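Local coordinates for natterin-like protein (Lethenteron camtschaticum, PDB 6IUL) that probably recognises glycans on target cells through a jacalin-like lectin domain and damages their membranes by forming pores through an aerolysin-type module, at residues 89-94 / 109-114; 219-224 / 269-274; 252-255 / 261-264. All coordinates share one frame; numbering follows the deposited sequence.

Contact 1: residues 89-94 / 109-114; sequences LGAIKF and WGLKTE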
ATOM      1  N   LEU A  89     -13.990  29.909 -34.087  1.00 31.59           N
ATOM      2  CA  LEU A  89     -14.354  29.416 -32.768  1.00 26.57           C
ATOM      3  C   LEU A  89     -14.745  30.631 -31.940  1.00 25.45           C
ATOM      4  O   LEU A  89     -14.054  31.643 -31.970  1.00 24.19           O
ATOM      5  CB  LEU A  89     -13.174  28.662 -32.117  1.00 25.80           C
ATOM      6  CG  LEU A  89     -13.407  28.150 -30.705  1.00 26.73           C
ATOM      7  CD1 LEU A  89     -14.509  27.066 -30.672  1.00 25.94           C
ATOM      8  CD2 LEU A  89     -12.118  27.583 -30.123  1.00 27.04           C
ATOM      9  N   GLY A  90     -15.824  30.513 -31.183  1.00 24.57           N
ATOM     10  CA  GLY A  90     -16.359  31.661 -30.443  1.00 27.79           C
ATOM     11  C   GLY A  90     -16.167  31.558 -28.934  1.00 29.10           C
ATOM     12  O   GLY A  90     -16.081  32.555 -28.234  1.00 31.08           O
ATOM     13  N   ALA A  91     -16.174  30.333 -28.420  1.00 29.82           N
ATOM     14  CA  ALA A  91     -16.070  30.125 -27.001  1.00 28.55           C
ATOM     15  C   ALA A  91     -15.735  28.684 -26.657  1.00 27.49           C
ATOM     16  O   ALA A  91     -16.063  27.773 -27.392  1.00 24.13           O
ATOM     17  CB  ALA A  91     -17.393  30.511 -26.338  1.00 32.23           C
ATOM     18  N   ILE A  92     -15.120  28.516 -25.489  1.00 28.25           N
ATOM     19  CA  ILE A  92     -14.832  27.231 -24.892  1.00 26.05           C
ATOM     20  C   ILE A  92     -15.309  27.262 -23.433  1.00 27.09           C
ATOM     21  O   ILE A  92     -15.007  28.179 -22.681  1.00 25.70           O
ATOM     22  CB  ILE A  92     -13.317  26.997 -24.846  1.00 26.53           C
ATOM     23  CG1 ILE A  92     -12.736  26.987 -26.253  1.00 27.54           C
ATOM     24  CG2 ILE A  92     -12.984  25.695 -24.110  1.00 27.23           C
ATOM     25  CD1 ILE A  92     -11.234  27.185 -26.289  1.00 28.22           C
ATOM     26  N   LYS A  93     -16.060  26.250 -23.034  1.00 26.47           N
ATOM     27  CA  LYS A  93     -16.380  26.049 -21.656  1.00 28.54           C
ATOM     28  C   LYS A  93     -16.177  24.586 -21.243  1.00 25.27           C
ATOM     29  O   LYS A  93     -16.660  23.688 -21.907  1.00 25.51           O
ATOM     30  CB  LYS A  93     -17.834  26.429 -21.424  1.00 32.09           C
ATOM     31  CG  LYS A  93     -18.274  26.230 -19.983  1.00 35.52           C
ATOM     32  CD  LYS A  93     -19.667  26.789 -19.763  1.00 46.20           C
ATOM     33  CE  LYS A  93     -20.112  26.552 -18.332  1.00 53.27           C
ATOM     34  NZ  LYS A  93     -21.511  27.046 -18.164  1.00 68.55           N
ATOM     35  N   PHE A  94     -15.521  24.365 -20.099  1.00 23.57           N
ATOM     36  CA  PHE A  94     -15.558  23.034 -19.514  1.00 25.93           C
ATOM     37  C   PHE A  94     -15.726  23.062 -18.030  1.00 25.00           C
ATOM     38  O   PHE A  94     -15.450  24.051 -17.400  1.00 24.24           O
ATOM     39  CB  PHE A  94     -14.339  22.180 -19.927  1.00 25.13           C
ATOM     40  CG  PHE A  94     -12.999  22.761 -19.511  1.00 25.05           C
ATOM     41  CD1 PHE A  94     -12.547  22.587 -18.214  1.00 27.02           C
ATOM     42  CD2 PHE A  94     -12.153  23.335 -20.434  1.00 23.46           C
ATOM     43  CE1 PHE A  94     -11.273  23.028 -17.818  1.00 25.85           C
ATOM     44  CE2 PHE A  94     -10.888  23.808 -20.056  1.00 25.29           C
ATOM     45  CZ  PHE A  94     -10.438  23.663 -18.731  1.00 24.29           C
ATOM     46  N   TRP A 109     -19.571  39.899 -29.853  1.00 64.96           N
ATOM     47  CA  TRP A 109     -20.712  39.144 -30.379  1.00 63.11           C
ATOM     48  C   TRP A 109     -21.273  38.232 -29.251  1.00 63.60           C
ATOM     49  O   TRP A 109     -20.638  37.909 -28.253  1.00 59.74           O
ATOM     50  CB  TRP A 109     -20.341  38.409 -31.672  1.00 77.12           C
ATOM     51  CG  TRP A 109     -19.840  39.336 -32.808  1.00 85.69           C
ATOM     52  CD1 TRP A 109     -19.704  40.687 -32.753  1.00 77.24           C
ATOM     53  CD2 TRP A 109     -19.388  38.947 -34.142  1.00105.52           C
ATOM     54  NE1 TRP A 109     -19.205  41.173 -33.941  1.00 96.80           N
ATOM     55  CE2 TRP A 109     -19.008  40.138 -34.819  1.00106.27           C
ATOM     56  CE3 TRP A 109     -19.279  37.716 -34.828  1.00 97.77           C
ATOM     57  CZ2 TRP A 109     -18.512  40.143 -36.164  1.00100.23           C
ATOM     58  CZ3 TRP A 109     -18.792  37.715 -36.171  1.00 93.77           C
ATOM     59  CH2 TRP A 109     -18.411  38.928 -36.815  1.00 96.65           C
ATOM     60  N   GLY A 110     -22.517  37.823 -29.368  1.00 69.97           N
ATOM     61  CA  GLY A 110     -23.167  37.043 -28.291  1.00 65.17           C
ATOM     62  C   GLY A 110     -23.346  35.585 -28.687  1.00 53.42           C
ATOM     63  O   GLY A 110     -23.486  35.228 -29.863  1.00 60.19           O
ATOM     64  N   LEU A 111     -23.411  34.727 -27.688  1.00 49.29           N
ATOM     65  CA  LEU A 111     -23.328  33.246 -27.958  1.00 51.70           C
ATOM     66  C   LEU A 111     -24.650  32.645 -28.395  1.00 46.51           C
ATOM     67  O   LEU A 111     -25.643  32.856 -27.745  1.00 45.75           O
ATOM     68  CB  LEU A 111     -22.808  32.473 -26.733  1.00 47.10           C
ATOM     69  CG  LEU A 111     -21.361  32.826 -26.334  1.00 42.05           C
ATOM     70  CD1 LEU A 111     -21.043  32.079 -25.061  1.00 39.12           C
ATOM     71  CD2 LEU A 111     -20.360  32.542 -27.433  1.00 40.07           C
ATOM     72  N   LYS A 112     -24.653  31.864 -29.463  1.00 46.09           N
ATOM     73  CA  LYS A 112     -25.893  31.247 -29.935  1.00 47.24           C
ATOM     74  C   LYS A 112     -26.163  29.772 -29.747  1.00 38.35           C
ATOM     75  O   LYS A 112     -26.847  29.370 -28.823  1.00 43.72           O
ATOM     76  CB  LYS A 112     -26.106  31.576 -31.417  1.00 52.15           C
ATOM     77  CG  LYS A 112     -26.615  33.010 -31.595  1.00 58.60           C
ATOM     78  CD  LYS A 112     -27.302  33.279 -32.933  1.00 58.88           C
ATOM     79  CE  LYS A 112     -28.162  34.531 -32.816  1.00 59.56           C
ATOM     80  NZ  LYS A 112     -29.018  34.756 -34.009  1.00 64.45           N
ATOM     81  N   THR A 113     -25.649  28.924 -30.602  1.00 37.24           N
ATOM     82  CA  THR A 113     -25.836  27.487 -30.400  1.00 36.48           C
ATOM     83  C   THR A 113     -24.614  26.848 -29.683  1.00 32.80           C
ATOM     84  O   THR A 113     -23.490  26.957 -30.127  1.00 28.80           O
ATOM     85  CB  THR A 113     -26.063  26.772 -31.731  1.00 37.63           C
ATOM     86  OG1 THR A 113     -27.052  27.490 -32.488  1.00 38.50           O
ATOM     87  CG2 THR A 113     -26.589  25.338 -31.496  1.00 39.63           C
ATOM     88  N   GLU A 114     -24.909  26.172 -28.584  1.00 31.65           N
ATOM     89  CA  GLU A 114     -23.944  25.440 -27.805  1.00 36.33           C
ATOM     90  C   GLU A 114     -23.808  23.990 -28.315  1.00 34.92           C
ATOM     91  O   GLU A 114     -24.794  23.263 -28.461  1.00 34.84           O
ATOM     92  CB  GLU A 114     -24.403  25.444 -26.351  1.00 35.22           C
ATOM     93  CG  GLU A 114     -23.525  24.617 -25.418  1.00 35.35           C
ATOM     94  CD  GLU A 114     -23.971  24.679 -23.982  1.00 38.04           C
ATOM     95  OE1 GLU A 114     -24.991  25.331 -23.685  1.00 43.51           O
ATOM     96  OE2 GLU A 114     -23.344  24.034 -23.116  1.00 39.31           O
TER
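Leu111 turns the fork of its isobutyl group to the methyl of Ala91, and this apolar touch carries nearly all of the contact. The nearer approach is from CD2 of Leu111, 3.8 Å from CB of Ala91, while CD1 of Leu111 lies 4.2 Å from the same methyl. With CG beside the backbone N (chi1 -64°), the leucine extends from its loop toward the strand. Phe103, Lys105 and Met106 also touch it.

The backbone underneath is irregular. Gly90 and Ala91 both face Trp81, forming a classic beta bulge in strand 89-96. The strand belongs to a four-stranded antiparallel sheet with the Greek-key order of a jacalin-like lectin domain, a beta-prism fold, and segment 109-114 lies on the connection between its two outermost strands. At the bulge, the carbonyl O of Gly90 is 4.4 Å from CD2 of Leu111, a loose contact.

Electrostatics across the segments are only long-range: NZ of Lys93 stands 6.1 Å from OE2 of Glu114, too far for a salt bridge. The lysine makes a cation-pi interaction with Phe103, and Glu114 OE2 is hydrogen-bonded to Ser79 OG.

Contact 2: residues 219-224 / 269-274; sequences PEVMEV and GRADID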
ATOM      1  N   PRO A 219      11.462  -9.015  -9.789  1.00 48.62           N
ATOM      2  CA  PRO A 219      12.881  -9.357  -9.717  1.00 45.70           C
ATOM      3  C   PRO A 219      13.246  -9.947  -8.350  1.00 49.11           C
ATOM      4  O   PRO A 219      12.883  -9.401  -7.293  1.00 46.44           O
ATOM      5  CB  PRO A 219      13.589  -8.016  -9.938  1.00 44.24           C
ATOM      6  CG  PRO A 219      12.603  -7.227 -10.722  1.00 44.55           C
ATOM      7  CD  PRO A 219      11.258  -7.623 -10.200  1.00 46.64           C
ATOM      8  N   GLU A 220      13.947 -11.071  -8.396  1.00 51.72           N
ATOM      9  CA  GLU A 220      14.305 -11.815  -7.195  1.00 57.52           C
ATOM     10  C   GLU A 220      15.767 -12.205  -7.323  1.00 56.77           C
ATOM     11  O   GLU A 220      16.367 -12.179  -8.406  1.00 47.68           O
ATOM     12  CB  GLU A 220      13.426 -13.084  -7.052  1.00 54.84           C
ATOM     13  CG  GLU A 220      11.961 -12.822  -6.740  1.00 61.63           C
ATOM     14  CD  GLU A 220      11.090 -14.072  -6.787  1.00 67.92           C
ATOM     15  OE1 GLU A 220      11.604 -15.174  -7.127  1.00 70.19           O
ATOM     16  OE2 GLU A 220       9.879 -13.937  -6.490  1.00 73.59           O
ATOM     17  N   VAL A 221      16.315 -12.659  -6.209  1.00 51.46           N
ATOM     18  CA  VAL A 221      17.659 -13.170  -6.165  1.00 53.61           C
ATOM     19  C   VAL A 221      17.622 -14.697  -6.180  1.00 55.85           C
ATOM     20  O   VAL A 221      16.723 -15.303  -5.641  1.00 50.93           O
ATOM     21  CB  VAL A 221      18.358 -12.618  -4.927  1.00 54.98           C
ATOM     22  CG1 VAL A 221      19.520 -13.491  -4.502  1.00 65.39           C
ATOM     23  CG2 VAL A 221      18.820 -11.193  -5.189  1.00 52.98           C
ATOM     24  N   MET A 222      18.609 -15.304  -6.826  1.00 59.22           N
ATOM     25  CA  MET A 222      18.657 -16.746  -7.035  1.00 62.96           C
ATOM     26  C   MET A 222      20.059 -17.276  -6.712  1.00 65.44           C
ATOM     27  O   MET A 222      21.076 -16.700  -7.123  1.00 57.98           O
ATOM     28  CB  MET A 222      18.312 -17.028  -8.502  1.00 71.83           C
ATOM     29  CG  MET A 222      18.523 -18.449  -8.987  1.00 75.11           C
ATOM     30  SD  MET A 222      18.247 -18.530 -10.773  1.00 82.29           S
ATOM     31  CE  MET A 222      16.531 -19.066 -10.784  1.00 87.79           C
ATOM     32  N   GLU A 223      20.089 -18.418  -6.035  1.00 76.71           N
ATOM     33  CA  GLU A 223      21.338 -19.087  -5.618  1.00 79.66           C
ATOM     34  C   GLU A 223      21.964 -19.800  -6.816  1.00 72.10           C
ATOM     35  O   GLU A 223      21.382 -20.714  -7.382  1.00 68.24           O
ATOM     36  CB  GLU A 223      21.114 -20.090  -4.463  1.00 85.68           C
ATOM     37  CG  GLU A 223      19.857 -19.855  -3.608  1.00 94.03           C
ATOM     38  CD  GLU A 223      18.586 -20.436  -4.242  1.00 95.75           C
ATOM     39  OE1 GLU A 223      18.628 -21.636  -4.568  1.00103.69           O
ATOM     40  OE2 GLU A 223      17.580 -19.701  -4.458  1.00 77.93           O
ATOM     41  N   VAL A 224      23.118 -19.306  -7.226  1.00 74.53           N
ATOM     42  CA  VAL A 224      24.021 -20.037  -8.095  1.00 89.68           C
ATOM     43  C   VAL A 224      25.193 -20.382  -7.177  1.00 95.32           C
ATOM     44  O   VAL A 224      25.192 -19.974  -6.025  1.00106.41           O
ATOM     45  CB  VAL A 224      24.439 -19.201  -9.335  1.00 84.54           C
ATOM     46  CG1 VAL A 224      23.225 -18.952 -10.216  1.00 79.64           C
ATOM     47  CG2 VAL A 224      25.128 -17.889  -8.944  1.00 78.87           C
ATOM     48  N   GLY A 269      19.434 -13.369   3.940  1.00 31.99           N
ATOM     49  CA  GLY A 269      20.070 -12.389   3.038  1.00 31.21           C
ATOM     50  C   GLY A 269      19.091 -11.322   2.546  1.00 29.70           C
ATOM     51  O   GLY A 269      17.957 -11.634   2.206  1.00 32.18           O
ATOM     52  N   ARG A 270      19.554 -10.093   2.478  1.00 30.56           N
ATOM     53  CA  ARG A 270      18.755  -8.945   2.057  1.00 35.81           C
ATOM     54  C   ARG A 270      19.422  -8.273   0.860  1.00 37.04           C
ATOM     55  O   ARG A 270      20.619  -7.978   0.893  1.00 37.89           O
ATOM     56  CB  ARG A 270      18.707  -7.953   3.204  1.00 36.36           C
ATOM     57  CG  ARG A 270      17.966  -6.672   2.952  1.00 42.26           C
ATOM     58  CD  ARG A 270      18.144  -5.747   4.147  1.00 46.10           C
ATOM     59  NE  ARG A 270      17.243  -4.583   4.076  1.00 55.27           N
ATOM     60  CZ  ARG A 270      17.482  -3.454   3.394  1.00 59.90           C
ATOM     61  NH1 ARG A 270      18.602  -3.306   2.681  1.00 61.06           N
ATOM     62  NH2 ARG A 270      16.593  -2.460   3.443  1.00 53.23           N
ATOM     63  N   ALA A 271      18.648  -7.998  -0.176  1.00 36.70           N
ATOM     64  CA  ALA A 271      19.188  -7.339  -1.359  1.00 37.01           C
ATOM     65  C   ALA A 271      18.324  -6.197  -1.835  1.00 38.56           C
ATOM     66  O   ALA A 271      17.125  -6.374  -2.053  1.00 36.16           O
ATOM     67  CB  ALA A 271      19.379  -8.352  -2.481  1.00 39.71           C
ATOM     68  N   ASP A 272      18.958  -5.024  -1.977  1.00 42.65           N
ATOM     69  CA  ASP A 272      18.378  -3.847  -2.638  1.00 41.20           C
ATOM     70  C   ASP A 272      18.565  -3.977  -4.120  1.00 43.16           C
ATOM     71  O   ASP A 272      19.668  -4.229  -4.572  1.00 38.33           O
ATOM     72  CB  ASP A 272      19.033  -2.550  -2.154  1.00 41.49           C
ATOM     73  CG  ASP A 272      18.573  -2.169  -0.737  1.00 47.59           C
ATOM     74  OD1 ASP A 272      17.373  -1.904  -0.537  1.00 50.87           O
ATOM     75  OD2 ASP A 272      19.393  -2.141   0.192  1.00 53.17           O
ATOM     76  N   ILE A 273      17.476  -3.814  -4.873  1.00 41.19           N
ATOM     77  CA  ILE A 273      17.519  -3.944  -6.313  1.00 40.62           C
ATOM     78  C   ILE A 273      17.270  -2.592  -6.987  1.00 47.78           C
ATOM     79  O   ILE A 273      16.303  -1.892  -6.670  1.00 44.58           O
ATOM     80  CB  ILE A 273      16.496  -4.967  -6.814  1.00 39.94           C
ATOM     81  CG1 ILE A 273      16.691  -6.297  -6.084  1.00 38.90           C
ATOM     82  CG2 ILE A 273      16.606  -5.132  -8.321  1.00 36.66           C
ATOM     83  CD1 ILE A 273      15.815  -7.443  -6.564  1.00 37.93           C
ATOM     84  N   ASP A 274      18.148  -2.222  -7.919  1.00 45.60           N
ATOM     85  CA  ASP A 274      18.063  -0.932  -8.596  1.00 48.24           C
ATOM     86  C   ASP A 274      18.443  -1.184 -10.059  1.00 45.78           C
ATOM     87  O   ASP A 274      19.602  -1.460 -10.352  1.00 45.41           O
ATOM     88  CB  ASP A 274      18.986   0.089  -7.920  1.00 52.80           C
ATOM     89  CG  ASP A 274      18.816   1.511  -8.464  1.00 65.35           C
ATOM     90  OD1 ASP A 274      18.799   1.711  -9.701  1.00 71.07           O
ATOM     91  OD2 ASP A 274      18.735   2.461  -7.653  1.00 83.01           O
TER
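Ile273 and Pro219 meet end-on to flank: the extended isoleucine side chain brings its terminal CD1 against both the backbone and the ring of the proline. CD1 of Ile273 lies 3.6 Å from the carbonyl O of Pro219 and 4.1 Å from Pro219 CB. Placing CG1 beside the backbone N (chi1 -54°) and continuing outward through an extended second torsion gives the methyl this reach. A step further along, the encounter is between shorter groups, with CG2 of Val221 4.0 Å from CB of Ala271.

The short segments 219-223 and 269-274 run at 136° between their N-to-C directions, splayed well away from antiparallel, and their axes approach to 8.6 Å. At that separation they pack through side chains, within the long-stranded module of the aerolysin/epsilon-toxin type. Phe230 on strand 228-238 touches Ile273, while Phe228 touches Val221, so the neighbouring strand extends the apolar layer.

Strand alternation sends Arg270 and Asp272 to the other face of 269-274. There NH1 of Arg270 hydrogen-bonds OD2 of Asp272 at 2.9 Å in a salt bridge, bent at 130° and reaching the oxygen from above the carboxylate plane; Asp274, on the same face, pairs with Lys300 of strand 290-313. The chemistry is thus divided by face: charges pair on one, while on the other methyls meet methyl, proline ring and carbonyl oxygen with no hydrogen bond across, an interface that could part without breaking polar bonds between these segments.

Contact 3: residues 252-255 / 261-264; sequences FPVT and TVTV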
ATOM      1  N   PHE A 252      14.840 -27.269  11.944  1.00 32.35           N
ATOM      2  CA  PHE A 252      15.585 -28.479  11.621  1.00 36.25           C
ATOM      3  C   PHE A 252      16.123 -29.132  12.908  1.00 37.66           C
ATOM      4  O   PHE A 252      16.254 -28.473  13.927  1.00 36.27           O
ATOM      5  CB  PHE A 252      16.757 -28.183  10.656  1.00 35.84           C
ATOM      6  CG  PHE A 252      17.702 -27.129  11.166  1.00 40.11           C
ATOM      7  CD1 PHE A 252      17.485 -25.792  10.913  1.00 39.52           C
ATOM      8  CD2 PHE A 252      18.833 -27.490  11.904  1.00 41.83           C
ATOM      9  CE1 PHE A 252      18.370 -24.827  11.399  1.00 37.52           C
ATOM     10  CE2 PHE A 252      19.716 -26.541  12.371  1.00 36.87           C
ATOM     11  CZ  PHE A 252      19.472 -25.211  12.118  1.00 36.91           C
ATOM     12  N   PRO A 253      16.405 -30.433  12.848  1.00 37.41           N
ATOM     13  CA  PRO A 253      17.032 -31.104  13.965  1.00 36.71           C
ATOM     14  C   PRO A 253      18.530 -30.758  14.075  1.00 35.81           C
ATOM     15  O   PRO A 253      19.219 -30.594  13.076  1.00 33.18           O
ATOM     16  CB  PRO A 253      16.841 -32.590  13.620  1.00 38.31           C
ATOM     17  CG  PRO A 253      16.822 -32.609  12.110  1.00 41.90           C
ATOM     18  CD  PRO A 253      16.106 -31.348  11.723  1.00 39.28           C
ATOM     19  N   VAL A 254      19.014 -30.715  15.299  1.00 31.34           N
ATOM     20  CA  VAL A 254      20.413 -30.465  15.590  1.00 32.07           C
ATOM     21  C   VAL A 254      20.968 -31.661  16.355  1.00 30.88           C
ATOM     22  O   VAL A 254      20.477 -32.018  17.418  1.00 29.83           O
ATOM     23  CB  VAL A 254      20.540 -29.203  16.473  1.00 34.22           C
ATOM     24  CG1 VAL A 254      21.984 -28.936  16.838  1.00 39.05           C
ATOM     25  CG2 VAL A 254      19.922 -27.987  15.757  1.00 35.10           C
ATOM     26  N   THR A 255      21.995 -32.285  15.807  1.00 32.02           N
ATOM     27  CA  THR A 255      22.615 -33.445  16.435  1.00 32.47           C
ATOM     28  C   THR A 255      23.895 -33.018  17.127  1.00 31.41           C
ATOM     29  O   THR A 255      24.733 -32.379  16.523  1.00 32.66           O
ATOM     30  CB  THR A 255      22.922 -34.493  15.389  1.00 35.30           C
ATOM     31  OG1 THR A 255      21.705 -34.907  14.806  1.00 37.01           O
ATOM     32  CG2 THR A 255      23.514 -35.716  16.000  1.00 39.19           C
ATOM     33  N   THR A 261      29.778 -29.233  22.011  1.00 33.59           N
ATOM     34  CA  THR A 261      28.898 -28.112  21.911  1.00 35.67           C
ATOM     35  C   THR A 261      28.606 -27.819  20.436  1.00 35.41           C
ATOM     36  O   THR A 261      29.504 -27.855  19.596  1.00 29.44           O
ATOM     37  CB  THR A 261      29.555 -26.889  22.568  1.00 36.13           C
ATOM     38  OG1 THR A 261      29.789 -27.156  23.959  1.00 37.83           O
ATOM     39  CG2 THR A 261      28.682 -25.601  22.438  1.00 36.62           C
ATOM     40  N   VAL A 262      27.340 -27.529  20.123  1.00 35.11           N
ATOM     41  CA  VAL A 262      26.969 -27.099  18.771  1.00 32.29           C
ATOM     42  C   VAL A 262      26.293 -25.736  18.920  1.00 34.64           C
ATOM     43  O   VAL A 262      25.348 -25.567  19.710  1.00 32.93           O
ATOM     44  CB  VAL A 262      26.034 -28.075  18.061  1.00 33.94           C
ATOM     45  CG1 VAL A 262      25.606 -27.520  16.710  1.00 34.82           C
ATOM     46  CG2 VAL A 262      26.718 -29.402  17.860  1.00 37.56           C
ATOM     47  N   THR A 263      26.785 -24.761  18.185  1.00 29.09           N
ATOM     48  CA  THR A 263      26.242 -23.410  18.259  1.00 30.90           C
ATOM     49  C   THR A 263      25.582 -23.178  16.906  1.00 29.39           C
ATOM     50  O   THR A 263      26.171 -23.407  15.841  1.00 28.21           O
ATOM     51  CB  THR A 263      27.345 -22.347  18.547  1.00 34.01           C
ATOM     52  OG1 THR A 263      28.067 -22.669  19.762  1.00 35.90           O
ATOM     53  CG2 THR A 263      26.733 -21.006  18.780  1.00 33.41           C
ATOM     54  N   VAL A 264      24.331 -22.761  16.938  1.00 28.13           N
ATOM     55  CA  VAL A 264      23.544 -22.580  15.697  1.00 27.07           C
ATOM     56  C   VAL A 264      23.189 -21.126  15.535  1.00 24.82           C
ATOM     57  O   VAL A 264      22.642 -20.477  16.456  1.00 25.89           O
ATOM     58  CB  VAL A 264      22.258 -23.382  15.748  1.00 27.56           C
ATOM     59  CG1 VAL A 264      21.433 -23.170  14.498  1.00 29.59           C
ATOM     60  CG2 VAL A 264      22.573 -24.849  15.963  1.00 29.94           C
TER
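Val254 meets both Val262 and Val264 between two successive strands that run nearly antiparallel, joined by a short loop yet touching through side chains and not backbone hydrogen bonds: a beta arch, at the far end of the elongated aerolysin-type module. The valine divides its two methyls between its partners. CG1 of Val254 lies 3.9 Å from CG1 of Val262, and CG2 of Val254 lies 4.1 Å from CG2 of Val264, the side chains overlapping flank to flank while pointing oppositely. Phe252 closes one end of this valine cluster. Its chi1 of 56° wedges the ring between the two backbone branches and turns it toward the opposite strand, where CG1 of Val264 comes to the rim of the ring rather than over its face, 3.7 Å from Phe252 CZ.

Further out, Phe188 touches both Val254 and Val264, and Ala311 and Glu313 touch Val262. Backbone hydrogen bonds tie Phe252 to Phe188 and Val254 to Tyr186, whereas Val262 is bonded to Tyr176 and Thr263 to Thr312. Each strand thus bonds to different neighbours, and the two face each other across the curled sheet, with the short-segment axes 8.7 Å apart at closest. Toward the loop, CG2 of Val262 rests 3.8 Å from the carbonyl O of Thr255.

The three contacts are spread along a very elongated molecule. Contact 1 belongs to the jacalin-like lectin domain; contacts 2 and 3 belong to the toxin-like module on the opposite side of the chain's centre. The centre of contact 1 lies 60 Å from that of contact 2 and 84 Å from that of contact 3. Contacts 2 and 3, with centres 28 Å apart, share the long strand 260-285, which carries 261-264 and then 269-274. Along the chain contact 1 comes first, and both segments of contact 3 fall between those of contact 2. This separation is consistent with a pore-forming protein that probably recognises cells through its lectin end and builds the pore with the other.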